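Local coordinates for alpha-1,3-glucanase (Bacillus circulans, PDB 5ZRU), which probably hydrolyses the alpha-1,3-glucosidic bonds of alpha-1,3-glucan, this chain being the catalytic unit of a larger enzyme of glycoside hydrolase family 87, at residues P147-P150 / G151-I154; I156-S159 / G160-L164; M248-I252 / W253-I257; G470-G473 / A474-E478. All coordinates share one frame; numbering follows the deposited sequence.

Contact 1: residues P147-P150 / G151-I154; sequences PLQP and GDTI
The carboxylate of Asp152 is approached over its plane by the backbone of Gln149, whose N-H reaches Asp152 OD2 at 2.8 Å in a nearly straight bond that arrives 52° out of that plane. The other oxygen, OD1, turns to ND2 of Asn101. Both residues belong to a type II beta turn, Gln149 to Asp152, which leads from strand 147-148 into strand 153-157 of the beta-sandwich domain D1. The turn is closed in the reverse sense by Asp152 N, 2.9 Å from Gln149 O, and the two bonds together hold Gln149 by its N and its O. The aspartate can do this because its CG stands opposite its own carbonyl carbon (chi1 -77°), folded back toward the chain before it. Water 1 also donates to Asp152 OD2 and weakly to Pro147 O. Proline suits the second place of the turn because its ring holds phi near the value needed there, and glycine the third: at the positive phi of Gly151 a CB would clash with Pro150 O. On the buried side Leu148 and Ile154 cross at about a right angle, CD1 of Leu148 lying 4.0 Å from CD1 of Ile154.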
ATOM      1  N   PRO A 147      -2.232  19.486  21.169  1.00 20.03           N
ATOM      2  CA  PRO A 147      -3.140  19.139  20.068  1.00 15.86           C
ATOM      3  C   PRO A 147      -3.633  20.374  19.324  1.00 21.32           C
ATOM      4  O   PRO A 147      -3.946  21.406  19.923  1.00 17.21           O
ATOM      5  CB  PRO A 147      -4.296  18.413  20.772  1.00 19.06           C
ATOM      6  CG  PRO A 147      -3.726  17.934  22.064  1.00 22.94           C
ATOM      7  CD  PRO A 147      -2.724  18.995  22.466  1.00 20.80           C
ATOM      8  N   LEU A 148      -3.697  20.250  18.003  1.00 15.59           N
ATOM      9  CA  LEU A 148      -4.390  21.223  17.176  1.00 15.93           C
ATOM     10  C   LEU A 148      -5.880  21.212  17.491  1.00 20.44           C
ATOM     11  O   LEU A 148      -6.489  20.151  17.669  1.00 14.74           O
ATOM     12  CB  LEU A 148      -4.166  20.899  15.698  1.00 12.24           C
ATOM     13  CG  LEU A 148      -2.710  20.970  15.242  1.00 14.49           C
ATOM     14  CD1 LEU A 148      -2.474  20.103  14.010  1.00 13.96           C
ATOM     15  CD2 LEU A 148      -2.303  22.417  14.966  1.00 13.89           C
ATOM     16  N   GLN A 149      -6.472  22.399  17.549  1.00 15.33           N
ATOM     17  CA  GLN A 149      -7.875  22.579  17.882  1.00 19.35           C
ATOM     18  C   GLN A 149      -8.609  23.243  16.723  1.00 17.35           C
ATOM     19  O   GLN A 149      -7.995  23.950  15.917  1.00 17.89           O
ATOM     20  CB  GLN A 149      -8.028  23.451  19.139  1.00 18.78           C
ATOM     21  CG  GLN A 149      -7.109  23.075  20.289  1.00 29.70           C
ATOM     22  CD  GLN A 149      -7.847  22.405  21.426  1.00 40.90           C
ATOM     23  OE1 GLN A 149      -8.740  21.585  21.204  1.00 47.25           O
ATOM     24  NE2 GLN A 149      -7.484  22.757  22.657  1.00 46.56           N
ATOM     25  N   PRO A 150      -9.923  23.036  16.608  1.00 16.00           N
ATOM     26  CA  PRO A 150     -10.695  23.732  15.569  1.00 17.28           C
ATOM     27  C   PRO A 150     -10.400  25.227  15.558  1.00 17.83           C
ATOM     28  O   PRO A 150     -10.331  25.875  16.604  1.00 17.73           O
ATOM     29  CB  PRO A 150     -12.147  23.440  15.963  1.00 17.16           C
ATOM     30  CG  PRO A 150     -12.070  22.104  16.649  1.00 20.32           C
ATOM     31  CD  PRO A 150     -10.757  22.102  17.391  1.00 18.25           C
ATOM     32  N   GLY A 151     -10.187  25.771  14.363  1.00 18.03           N
ATOM     33  CA  GLY A 151      -9.806  27.153  14.209  1.00 17.18           C
ATOM     34  C   GLY A 151      -8.314  27.405  14.156  1.00 19.72           C
ATOM     35  O   GLY A 151      -7.897  28.463  13.665  1.00 17.25           O
ATOM     36  N   ASP A 152      -7.494  26.483  14.663  1.00 21.39           N
ATOM     37  CA  ASP A 152      -6.052  26.626  14.520  1.00 18.15           C
ATOM     38  C   ASP A 152      -5.682  26.604  13.045  1.00 17.28           C
ATOM     39  O   ASP A 152      -6.335  25.951  12.232  1.00 17.58           O
ATOM     40  CB  ASP A 152      -5.307  25.494  15.235  1.00 16.64           C
ATOM     41  CG  ASP A 152      -5.248  25.675  16.737  1.00 24.98           C
ATOM     42  OD1 ASP A 152      -5.558  26.784  17.242  1.00 21.17           O
ATOM     43  OD2 ASP A 152      -4.895  24.690  17.419  1.00 21.94           O
ATOM     44  N   THR A 153      -4.624  27.322  12.695  1.00 18.83           N
ATOM     45  CA  THR A 153      -4.054  27.223  11.362  1.00 17.46           C
ATOM     46  C   THR A 153      -2.718  26.511  11.468  1.00 21.72           C
ATOM     47  O   THR A 153      -1.894  26.858  12.318  1.00 19.72           O
ATOM     48  CB  THR A 153      -3.877  28.596  10.718  1.00 20.16           C
ATOM     49  OG1 THR A 153      -2.996  29.387  11.523  1.00 29.01           O
ATOM     50  CG2 THR A 153      -5.226  29.290  10.591  1.00 21.39           C
ATOM     51  N   ILE A 154      -2.516  25.495  10.637  1.00 15.68           N
ATOM     52  CA  ILE A 154      -1.227  24.823  10.544  1.00 12.27           C
ATOM     53  C   ILE A 154      -0.670  25.111   9.159  1.00 13.14           C
ATOM     54  O   ILE A 154      -1.362  24.934   8.144  1.00 11.62           O
ATOM     55  CB  ILE A 154      -1.336  23.314  10.839  1.00 14.46           C
ATOM     56  CG1 ILE A 154       0.031  22.629  10.647  1.00 15.09           C
ATOM     57  CG2 ILE A 154      -2.465  22.691  10.017  1.00 12.30           C
ATOM     58  CD1 ILE A 154       0.118  21.199  11.238  1.00 14.80           C
TER
HETATM   59  O   HOH W   1      -2.604  24.229  18.783  1.00 26.13           O

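Contact 2: residues I156-S159 / G160-L164; sequences IQKS and GADSL
Lys158 and Asp162 form a salt bridge, NZ of Lys158 lying 2.7 Å from OD1 of Asp162. Lysine suits the place because its long chain runs out extended and bends only at its end (chi4 66°), carrying NZ into the following loop.

Hydrogen bonds to main-chain oxygens make up the second kind. NZ of Lys158 also donates to Asp162 O at 2.7 Å, from well above that carbonyl plane, and to Leu164 O at 2.8 Å, much nearer the plane. Two bonds to backbone N-H groups shape the loop itself. Leu164 N meets Asp162 OD1 at 2.8 Å, an Asx turn, so this one carboxylate oxygen serves the lysine and the backbone together, while Asp162 OD2 takes Tyr166 OH. Earlier in the loop Ala161 N donates to Ser159 OG at 3.0 Å; a serine suits the place, its short side chain setting the hydroxyl beside the chain that follows.

Water supplies the third kind. Inside the bend, water 2 accepts from Lys158 NZ at 2.8 Å and from Asp162 N, and probably donates to Ser159 O, though it has more acceptors in reach than protons. With three oxygens and this water around it, NZ has more partners than protons, and they probably share them.

The bend joins strand 153-157 to strand 166-174 at the surface of domain D1. Lys158 lies on Leu96 of strand 93-100 and on Tyr166 of strand 166-174, whereas Leu164 packs against Met83, Pro84 and Leu92 in neighbouring loops.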
ATOM      1  N   ILE A 156       2.599  24.721   6.470  1.00 11.65           N
ATOM      2  CA  ILE A 156       3.826  24.065   6.028  1.00 12.31           C
ATOM      3  C   ILE A 156       4.553  25.051   5.123  1.00 10.26           C
ATOM      4  O   ILE A 156       4.008  25.470   4.099  1.00 11.86           O
ATOM      5  CB  ILE A 156       3.533  22.758   5.276  1.00  9.89           C
ATOM      6  CG1 ILE A 156       2.595  21.837   6.081  1.00 11.08           C
ATOM      7  CG2 ILE A 156       4.835  22.058   4.915  1.00 11.89           C
ATOM      8  CD1 ILE A 156       3.093  21.489   7.477  1.00 11.47           C
ATOM      9  N   GLN A 157       5.779  25.418   5.478  1.00 12.69           N
ATOM     10  CA  GLN A 157       6.453  26.501   4.774  1.00 10.41           C
ATOM     11  C   GLN A 157       7.897  26.134   4.463  1.00 12.44           C
ATOM     12  O   GLN A 157       8.607  25.573   5.303  1.00 13.11           O
ATOM     13  CB  GLN A 157       6.393  27.799   5.603  1.00 12.77           C
ATOM     14  CG  GLN A 157       7.138  28.980   4.977  1.00 11.92           C
ATOM     15  CD  GLN A 157       6.812  30.298   5.656  1.00 18.33           C
ATOM     16  OE1 GLN A 157       5.651  30.582   5.960  1.00 20.04           O
ATOM     17  NE2 GLN A 157       7.835  31.107   5.903  1.00 19.67           N
ATOM     18  N   LYS A 158       8.331  26.460   3.247  1.00 10.54           N
ATOM     19  CA  LYS A 158       9.733  26.316   2.888  1.00 11.04           C
ATOM     20  C   LYS A 158      10.543  27.479   3.455  1.00 13.29           C
ATOM     21  O   LYS A 158      10.138  28.643   3.350  1.00 14.27           O
ATOM     22  CB  LYS A 158       9.888  26.248   1.373  1.00 11.23           C
ATOM     23  CG  LYS A 158      11.338  26.181   0.942  1.00 11.60           C
ATOM     24  CD  LYS A 158      11.490  26.101  -0.567  1.00 10.21           C
ATOM     25  CE  LYS A 158      12.926  26.466  -0.995  1.00 13.35           C
ATOM     26  NZ  LYS A 158      13.963  25.475  -0.525  1.00 11.66           N
ATOM     27  N   SER A 159      11.689  27.167   4.045  1.00 12.26           N
ATOM     28  CA  SER A 159      12.533  28.164   4.683  1.00 14.86           C
ATOM     29  C   SER A 159      13.656  28.578   3.739  1.00 14.58           C
ATOM     30  O   SER A 159      13.664  28.229   2.553  1.00 12.26           O
ATOM     31  CB  SER A 159      13.101  27.612   5.994  1.00 15.28           C
ATOM     32  OG  SER A 159      14.145  26.682   5.734  1.00 15.06           O
ATOM     33  N   GLY A 160      14.636  29.316   4.278  1.00 14.26           N
ATOM     34  CA  GLY A 160      15.847  29.644   3.556  1.00 12.58           C
ATOM     35  C   GLY A 160      16.916  28.581   3.583  1.00 16.25           C
ATOM     36  O   GLY A 160      18.026  28.817   3.094  1.00 14.70           O
ATOM     37  N   ALA A 161      16.605  27.401   4.135  1.00 13.02           N
ATOM     38  CA  ALA A 161      17.622  26.373   4.347  1.00 17.85           C
ATOM     39  C   ALA A 161      18.282  25.915   3.046  1.00 15.12           C
ATOM     40  O   ALA A 161      19.496  25.684   3.013  1.00 17.49           O
ATOM     41  CB  ALA A 161      17.004  25.175   5.069  1.00 15.10           C
ATOM     42  N   ASP A 162      17.509  25.728   1.976  1.00 13.45           N
ATOM     43  CA  ASP A 162      18.097  25.141   0.774  1.00 15.55           C
ATOM     44  C   ASP A 162      17.396  25.682  -0.467  1.00 12.04           C
ATOM     45  O   ASP A 162      16.471  26.488  -0.376  1.00 13.22           O
ATOM     46  CB  ASP A 162      18.051  23.601   0.832  1.00 13.75           C
ATOM     47  CG  ASP A 162      16.628  23.043   0.869  1.00 17.16           C
ATOM     48  OD1 ASP A 162      15.761  23.515   0.103  1.00 13.01           O
ATOM     49  OD2 ASP A 162      16.381  22.105   1.661  1.00 15.98           O
ATOM     50  N   SER A 163      17.854  25.217  -1.634  1.00 13.71           N
ATOM     51  CA  SER A 163      17.333  25.586  -2.945  1.00 14.01           C
ATOM     52  C   SER A 163      16.282  24.623  -3.474  1.00 12.23           C
ATOM     53  O   SER A 163      15.831  24.792  -4.615  1.00 14.60           O
ATOM     54  CB  SER A 163      18.468  25.637  -3.979  1.00 16.50           C
ATOM     55  OG  SER A 163      19.419  26.624  -3.662  1.00 25.47           O
ATOM     56  N   LEU A 164      15.921  23.593  -2.716  1.00 11.77           N
ATOM     57  CA  LEU A 164      15.104  22.525  -3.271  1.00 12.82           C
ATOM     58  C   LEU A 164      13.648  22.950  -3.345  1.00 13.36           C
ATOM     59  O   LEU A 164      13.140  23.639  -2.455  1.00 10.61           O
ATOM     60  CB  LEU A 164      15.233  21.249  -2.429  1.00 11.90           C
ATOM     61  CG  LEU A 164      16.642  20.725  -2.168  1.00 13.00           C
ATOM     62  CD1 LEU A 164      16.597  19.433  -1.341  1.00 12.36           C
ATOM     63  CD2 LEU A 164      17.401  20.513  -3.469  1.00 13.99           C
TER
HETATM   64  O   HOH W   2      14.465  25.569   2.180  1.00 13.41           O

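Contact 3: residues M248-I252 / W253-I257; sequences MGAGI and WHTNI. With PE5 (3,6,9,12,15,18,21,24-octaoxahexacosan-1-ol), chain C.
Thr255 has OG1 opposite its own carbonyl carbon (chi1 -65°), which swings the hydroxyl back to the amide of Ala250; Asn256 takes a similar first torsion (chi1 -69°), but on the other side of the strand, toward a bound polyether. Just before them the chain turns a tight corner from strand 245-249 into strand 255-259 of the parallel beta-helix of domain D2, whose fold is related to the pectate lyases.

Ala250 N donates to Thr255 OG1 at 2.8 Å, and that hydroxyl in turn is bonded to Ile222 O, so a buried side-chain oxygen links the turn to the strand alongside. Gly251 O is held twice: Thr255 N comes almost head-on at 2.9 Å, and His254 N, equally near to Gly251 O, arrives from above the carbonyl plane. Glycine is called for at Gly251, since its positive phi would jam a CB against Ala250 O.

Asn256 ND2 donates to O7 of PE5 at 3.1 Å and weakly to O8, while water 3 lies within hydrogen-bonding distance of both Asn256 OD1 and Ile252 O and probably shares its protons among them and other acceptors. A leucine here would probably leave O7 of the polyether without this donor and water 3 without one of its acceptors, weakening the link back to the turn.

The ring nitrogens find partners beyond the corner, Trp253 NE1 at Glu174 OE2 and His254 NE2 at Pro177 O. The edge of the His254 ring faces Gly251 CA, and CD1 of Trp253 lies 3.7 Å from CG1 of Ile252.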
ATOM      1  N   MET A 248       4.314  -6.456  21.788  1.00  7.22           N
ATOM      2  CA  MET A 248       3.462  -5.277  21.769  1.00  8.51           C
ATOM      3  C   MET A 248       4.282  -4.040  22.094  1.00  9.38           C
ATOM      4  O   MET A 248       5.022  -4.032  23.082  1.00  9.88           O
ATOM      5  CB  MET A 248       2.304  -5.396  22.774  1.00 10.61           C
ATOM      6  CG  MET A 248       1.260  -4.281  22.631  1.00  8.34           C
ATOM      7  SD  MET A 248       0.067  -4.256  23.997  1.00 15.71           S
ATOM      8  CE  MET A 248       1.082  -3.577  25.302  1.00 11.21           C
ATOM      9  N   GLY A 249       4.129  -2.996  21.280  1.00  7.45           N
ATOM     10  CA  GLY A 249       4.753  -1.720  21.548  1.00  8.72           C
ATOM     11  C   GLY A 249       3.816  -0.804  22.314  1.00 10.09           C
ATOM     12  O   GLY A 249       2.724  -1.190  22.738  1.00  9.87           O
ATOM     13  N   ALA A 250       4.245   0.447  22.467  1.00  8.90           N
ATOM     14  CA  ALA A 250       3.443   1.434  23.183  1.00 10.02           C
ATOM     15  C   ALA A 250       2.493   2.214  22.274  1.00 10.05           C
ATOM     16  O   ALA A 250       1.786   3.107  22.758  1.00  9.07           O
ATOM     17  CB  ALA A 250       4.353   2.416  23.934  1.00  9.68           C
ATOM     18  N   GLY A 251       2.443   1.891  20.987  1.00  9.81           N
ATOM     19  CA  GLY A 251       1.576   2.594  20.052  1.00  9.33           C
ATOM     20  C   GLY A 251       2.326   3.021  18.802  1.00  9.53           C
ATOM     21  O   GLY A 251       3.526   3.304  18.832  1.00  7.81           O
ATOM     22  N   ILE A 252       1.604   3.076  17.678  1.00  7.99           N
ATOM     23  CA  ILE A 252       2.261   3.488  16.436  1.00  8.43           C
ATOM     24  C   ILE A 252       2.800   4.911  16.521  1.00 10.52           C
ATOM     25  O   ILE A 252       3.666   5.289  15.723  1.00  9.46           O
ATOM     26  CB  ILE A 252       1.319   3.343  15.217  1.00  9.71           C
ATOM     27  CG1 ILE A 252       0.118   4.302  15.322  1.00 10.39           C
ATOM     28  CG2 ILE A 252       0.887   1.887  15.053  1.00  9.07           C
ATOM     29  CD1 ILE A 252      -0.790   4.294  14.065  1.00  8.38           C
ATOM     30  N   TRP A 253       2.312   5.716  17.464  1.00 10.23           N
ATOM     31  CA  TRP A 253       2.812   7.072  17.652  1.00 12.02           C
ATOM     32  C   TRP A 253       3.898   7.163  18.720  1.00 11.58           C
ATOM     33  O   TRP A 253       4.378   8.266  18.997  1.00 13.57           O
ATOM     34  CB  TRP A 253       1.648   8.019  18.011  1.00  9.95           C
ATOM     35  CG  TRP A 253       0.779   8.346  16.806  1.00 11.35           C
ATOM     36  CD1 TRP A 253      -0.419   7.773  16.470  1.00  8.82           C
ATOM     37  CD2 TRP A 253       1.071   9.301  15.775  1.00 11.14           C
ATOM     38  NE1 TRP A 253      -0.892   8.322  15.295  1.00 11.15           N
ATOM     39  CE2 TRP A 253       0.005   9.259  14.848  1.00  8.56           C
ATOM     40  CE3 TRP A 253       2.135  10.186  15.542  1.00 11.53           C
ATOM     41  CZ2 TRP A 253      -0.035  10.075  13.710  1.00  9.61           C
ATOM     42  CZ3 TRP A 253       2.092  11.009  14.401  1.00 10.64           C
ATOM     43  CH2 TRP A 253       1.015  10.940  13.506  1.00 10.50           C
ATOM     44  N   HIS A 254       4.272   6.046  19.345  1.00 10.68           N
ATOM     45  CA  HIS A 254       5.186   6.087  20.483  1.00 11.87           C
ATOM     46  C   HIS A 254       6.400   5.191  20.324  1.00 10.99           C
ATOM     47  O   HIS A 254       7.494   5.579  20.745  1.00 13.20           O
ATOM     48  CB  HIS A 254       4.430   5.713  21.774  1.00 10.92           C
ATOM     49  CG  HIS A 254       3.342   6.680  22.122  1.00 12.00           C
ATOM     50  ND1 HIS A 254       3.593   7.894  22.723  1.00 15.00           N
ATOM     51  CD2 HIS A 254       2.003   6.622  21.934  1.00 11.69           C
ATOM     52  CE1 HIS A 254       2.453   8.541  22.897  1.00 17.27           C
ATOM     53  NE2 HIS A 254       1.473   7.788  22.430  1.00 13.68           N
ATOM     54  N   THR A 255       6.244   4.008  19.728  1.00  9.30           N
ATOM     55  CA  THR A 255       7.320   3.031  19.620  1.00  9.01           C
ATOM     56  C   THR A 255       7.751   2.924  18.162  1.00  9.91           C
ATOM     57  O   THR A 255       6.956   2.498  17.316  1.00  9.90           O
ATOM     58  CB  THR A 255       6.867   1.663  20.137  1.00  9.50           C
ATOM     59  OG1 THR A 255       6.582   1.747  21.542  1.00 10.06           O
ATOM     60  CG2 THR A 255       7.954   0.624  19.903  1.00  9.48           C
ATOM     61  N   ASN A 256       9.009   3.299  17.877  1.00  9.07           N
ATOM     62  CA  ASN A 256       9.588   3.261  16.532  1.00 10.04           C
ATOM     63  C   ASN A 256      10.704   2.226  16.491  1.00  9.09           C
ATOM     64  O   ASN A 256      11.662   2.309  17.269  1.00 11.04           O
ATOM     65  CB  ASN A 256      10.164   4.620  16.118  1.00 10.26           C
ATOM     66  CG  ASN A 256       9.099   5.681  15.894  1.00 12.14           C
ATOM     67  OD1 ASN A 256       7.914   5.430  16.060  1.00 11.23           O
ATOM     68  ND2 ASN A 256       9.530   6.885  15.522  1.00 15.62           N
ATOM     69  N   ILE A 257      10.599   1.274  15.572  1.00  9.79           N
ATOM     70  CA  ILE A 257      11.702   0.373  15.265  1.00  8.37           C
ATOM     71  C   ILE A 257      12.351   0.876  13.983  1.00 12.04           C
ATOM     72  O   ILE A 257      11.717   0.898  12.918  1.00 11.09           O
ATOM     73  CB  ILE A 257      11.242  -1.086  15.119  1.00  9.24           C
ATOM     74  CG1 ILE A 257      10.731  -1.641  16.456  1.00 11.19           C
ATOM     75  CG2 ILE A 257      12.407  -1.945  14.625  1.00 10.84           C
ATOM     76  CD1 ILE A 257      10.232  -3.099  16.358  1.00 13.05           C
TER
HETATM   77  C48 PE5 C 601      18.370   5.556   9.243  1.00 21.35           C
HETATM   78  C50 PE5 C 601      17.697   5.704   7.874  1.00 21.41           C
HETATM   79  O1  PE5 C 601      18.187   6.842   7.216  1.00 28.07           O
HETATM   80  C1  PE5 C 601      17.689   7.036   5.920  1.00 25.78           C
HETATM   81  C2  PE5 C 601      18.124   8.397   5.369  1.00 22.90           C
HETATM   82  O2  PE5 C 601      17.547   9.420   6.129  1.00 21.48           O
HETATM   83  C3  PE5 C 601      17.976  10.718   5.828  1.00 23.37           C
HETATM   84  C4  PE5 C 601      17.310  11.716   6.785  1.00 22.27           C
HETATM   85  O3  PE5 C 601      15.915  11.595   6.707  1.00 27.46           O
HETATM   86  C5  PE5 C 601      15.164  12.507   7.464  1.00 20.78           C
HETATM   87  C6  PE5 C 601      14.072  11.778   8.260  1.00 31.37           C
HETATM   88  O4  PE5 C 601      12.883  11.639   7.523  1.00 30.13           O
HETATM   89  C7  PE5 C 601      12.215  10.411   7.659  1.00 27.79           C
HETATM   90  C8  PE5 C 601      11.979  10.088   9.136  1.00 30.45           C
HETATM   91  O5  PE5 C 601      11.651   8.741   9.268  1.00 33.05           O
HETATM   92  C9  PE5 C 601      11.670   8.255  10.583  1.00 30.07           C
HETATM   93  C10 PE5 C 601      10.234   8.077  11.057  1.00 27.79           C
HETATM   94  O6  PE5 C 601      10.053   8.774  12.253  1.00 27.56           O
HETATM   95  C11 PE5 C 601       8.724   9.085  12.554  1.00 27.21           C
HETATM   96  C12 PE5 C 601       8.666  10.082  13.703  1.00 25.99           C
HETATM   97  O7  PE5 C 601       7.990   9.455  14.747  1.00 24.43           O
HETATM   98  C13 PE5 C 601       7.108  10.272  15.460  1.00 21.91           C
HETATM   99  C14 PE5 C 601       6.952   9.696  16.865  1.00 23.80           C
HETATM  100  O8  PE5 C 601       8.186   9.167  17.259  1.00 25.64           O
HETATM  101  C15 PE5 C 601       8.209   8.529  18.509  1.00 24.84           C
HETATM  102  C16 PE5 C 601       9.156   9.287  19.450  1.00 22.55           C
HETATM  103  O52 PE5 C 601      10.345   8.572  19.646  1.00 32.17           O
HETATM  104  O   HOH W   3       5.700   6.880  15.306  1.00 12.59           O

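Contact 4: residues G470-G473 / A474-E478; sequences GERG and AIDLE
NH1 of Arg472 is shared by two carboxylates, donating to Glu478 OE1 at 2.7 Å and to Asp476 OD1 at 2.9 Å. This salt-bridge network ties the loop before strand 475-478 to the strand itself, one of the parallel strands that stack along the beta-helix of domain D2.

Alternation along the strand explains the pairing. Asp476 and Glu478 start from the same side, facing the loop, while Ile475 and Leu477 turn the other way onto Phe489. The guanidinium reaches both acids by a bend at chi2 (-74°). Glu478 OE1 is met nearly along its C-O axis and also receives a weak bond from NH2 of Arg472, at 3.0 Å; Asp476 OD1 lies in the guanidinium plane but is itself met from above its carboxylate, the two flat groups being 69° apart. NE of Arg472 forms a further salt bridge with Asp466, so one side chain serves three acids. An alanine here would probably leave Asp476 OD1 and Glu478 OE1 close together without their common donor, and Asp466 OD2 without this charged partner.

The second oxygen of Asp476 secures the backbone: Gly473 N gives a nearly straight bond of 2.8 Å to Asp476 OD2, which offers its anti lone pair. With both oxygens engaged, the carboxylate is unlikely to turn.

Glycine suits position 473 because a CB there would come within 2.4 Å of Ile475 O; instead the chain passes close enough for a CA-H...O contact, Gly473 CA to Ile475 O, at 3.6 Å.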
ATOM      1  N   GLY A 470       1.134   0.143 -22.164  1.00 10.13           N
ATOM      2  CA  GLY A 470      -0.188  -0.262 -22.589  1.00  8.86           C
ATOM      3  C   GLY A 470      -1.260   0.093 -21.575  1.00  9.90           C
ATOM      4  O   GLY A 470      -0.983   0.390 -20.406  1.00  8.99           O
ATOM      5  N   GLU A 471      -2.508   0.029 -22.048  1.00  8.36           N
ATOM      6  CA  GLU A 471      -3.673   0.345 -21.240  1.00  9.36           C
ATOM      7  C   GLU A 471      -4.025  -0.797 -20.289  1.00  9.55           C
ATOM      8  O   GLU A 471      -3.733  -1.970 -20.550  1.00 11.40           O
ATOM      9  CB  GLU A 471      -4.877   0.662 -22.142  1.00 11.15           C
ATOM     10  CG  GLU A 471      -5.290  -0.472 -23.077  1.00 12.01           C
ATOM     11  CD  GLU A 471      -4.581  -0.446 -24.442  1.00 10.31           C
ATOM     12  OE1 GLU A 471      -3.527   0.210 -24.584  1.00 12.93           O
ATOM     13  OE2 GLU A 471      -5.077  -1.116 -25.378  1.00 12.43           O
ATOM     14  N   ARG A 472      -4.645  -0.431 -19.162  1.00  8.58           N
ATOM     15  CA  ARG A 472      -5.199  -1.372 -18.198  1.00  9.14           C
ATOM     16  C   ARG A 472      -6.531  -0.824 -17.703  1.00  8.51           C
ATOM     17  O   ARG A 472      -6.686   0.391 -17.542  1.00  9.12           O
ATOM     18  CB  ARG A 472      -4.259  -1.598 -17.000  1.00  9.85           C
ATOM     19  CG  ARG A 472      -2.942  -2.295 -17.360  1.00 10.53           C
ATOM     20  CD  ARG A 472      -3.171  -3.767 -17.631  1.00  8.34           C
ATOM     21  NE  ARG A 472      -1.973  -4.408 -18.179  1.00 12.68           N
ATOM     22  CZ  ARG A 472      -1.925  -5.678 -18.566  1.00 14.00           C
ATOM     23  NH1 ARG A 472      -3.000  -6.449 -18.440  1.00 11.83           N
ATOM     24  NH2 ARG A 472      -0.801  -6.182 -19.059  1.00 12.08           N
ATOM     25  N   GLY A 473      -7.486  -1.722 -17.473  1.00  9.61           N
ATOM     26  CA  GLY A 473      -8.771  -1.301 -16.965  1.00 12.48           C
ATOM     27  C   GLY A 473      -8.687  -0.875 -15.512  1.00  8.73           C
ATOM     28  O   GLY A 473      -7.752  -1.217 -14.790  1.00 10.51           O
ATOM     29  N   ALA A 474      -9.657  -0.069 -15.084  1.00 12.25           N
ATOM     30  CA  ALA A 474      -9.832   0.120 -13.646  1.00 11.60           C
ATOM     31  C   ALA A 474     -10.009  -1.233 -12.967  1.00  9.46           C
ATOM     32  O   ALA A 474      -9.476  -1.474 -11.875  1.00  9.06           O
ATOM     33  CB  ALA A 474     -11.029   1.041 -13.369  1.00  9.27           C
ATOM     34  N   ILE A 475     -10.755  -2.126 -13.607  1.00  8.94           N
ATOM     35  CA  ILE A 475     -10.743  -3.558 -13.319  1.00  7.48           C
ATOM     36  C   ILE A 475     -10.129  -4.231 -14.534  1.00  9.51           C
ATOM     37  O   ILE A 475     -10.628  -4.060 -15.652  1.00  8.90           O
ATOM     38  CB  ILE A 475     -12.155  -4.100 -13.052  1.00  9.10           C
ATOM     39  CG1 ILE A 475     -12.782  -3.422 -11.829  1.00  8.79           C
ATOM     40  CG2 ILE A 475     -12.133  -5.624 -12.891  1.00  9.22           C
ATOM     41  CD1 ILE A 475     -14.225  -3.895 -11.552  1.00  8.79           C
ATOM     42  N   ASP A 476      -9.055  -4.997 -14.329  1.00  9.91           N
ATOM     43  CA  ASP A 476      -8.300  -5.562 -15.444  1.00 10.89           C
ATOM     44  C   ASP A 476      -8.166  -7.065 -15.271  1.00  9.98           C
ATOM     45  O   ASP A 476      -7.599  -7.536 -14.278  1.00 10.90           O
ATOM     46  CB  ASP A 476      -6.919  -4.908 -15.572  1.00  9.45           C
ATOM     47  CG  ASP A 476      -6.286  -5.167 -16.925  1.00 10.51           C
ATOM     48  OD1 ASP A 476      -5.602  -6.207 -17.090  1.00 11.24           O
ATOM     49  OD2 ASP A 476      -6.515  -4.350 -17.835  1.00 10.84           O
ATOM     50  N   LEU A 477      -8.661  -7.814 -16.247  1.00  7.54           N
ATOM     51  CA  LEU A 477      -8.623  -9.264 -16.212  1.00  9.81           C
ATOM     52  C   LEU A 477      -7.838  -9.763 -17.416  1.00  8.11           C
ATOM     53  O   LEU A 477      -8.164  -9.433 -18.561  1.00 10.21           O
ATOM     54  CB  LEU A 477     -10.039  -9.847 -16.203  1.00  9.10           C
ATOM     55  CG  LEU A 477     -10.990  -9.257 -15.146  1.00  9.25           C
ATOM     56  CD1 LEU A 477     -12.391  -9.845 -15.300  1.00 10.46           C
ATOM     57  CD2 LEU A 477     -10.463  -9.509 -13.727  1.00  9.80           C
ATOM     58  N   GLU A 478      -6.823 -10.575 -17.153  1.00  9.73           N
ATOM     59  CA  GLU A 478      -5.877 -10.998 -18.180  1.00 10.74           C
ATOM     60  C   GLU A 478      -5.735 -12.511 -18.105  1.00 10.98           C
ATOM     61  O   GLU A 478      -5.228 -13.039 -17.113  1.00 11.42           O
ATOM     62  CB  GLU A 478      -4.529 -10.306 -17.985  1.00 10.87           C
ATOM     63  CG  GLU A 478      -3.470 -10.731 -18.977  1.00 12.09           C
ATOM     64  CD  GLU A 478      -2.104 -10.168 -18.622  1.00 16.30           C
ATOM     65  OE1 GLU A 478      -1.982  -8.929 -18.498  1.00 14.95           O
ATOM     66  OE2 GLU A 478      -1.164 -10.972 -18.438  1.00 19.16           O
TER

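How the contacts relate
From the N terminus the four contacts follow in series; none nests in or crosses another. Contacts 1 and 2 lie at the two ends of strand 153-157 in the beta-sandwich domain D1: contact 1 closes the turn that enters it from strand 147-148, and contact 2 the loop that leaves it for strand 166-174, with their centres about 23 Å apart. The chain then passes into the beta-helix of D2. There contact 3 turns a corner between strands 245-249 and 255-259, and contact 4 fastens a loop to strand 475-478, on the opposite side of the chain's centre. Contact 3 comes within about 10 Å of contact 1, nearest atoms, without touching it.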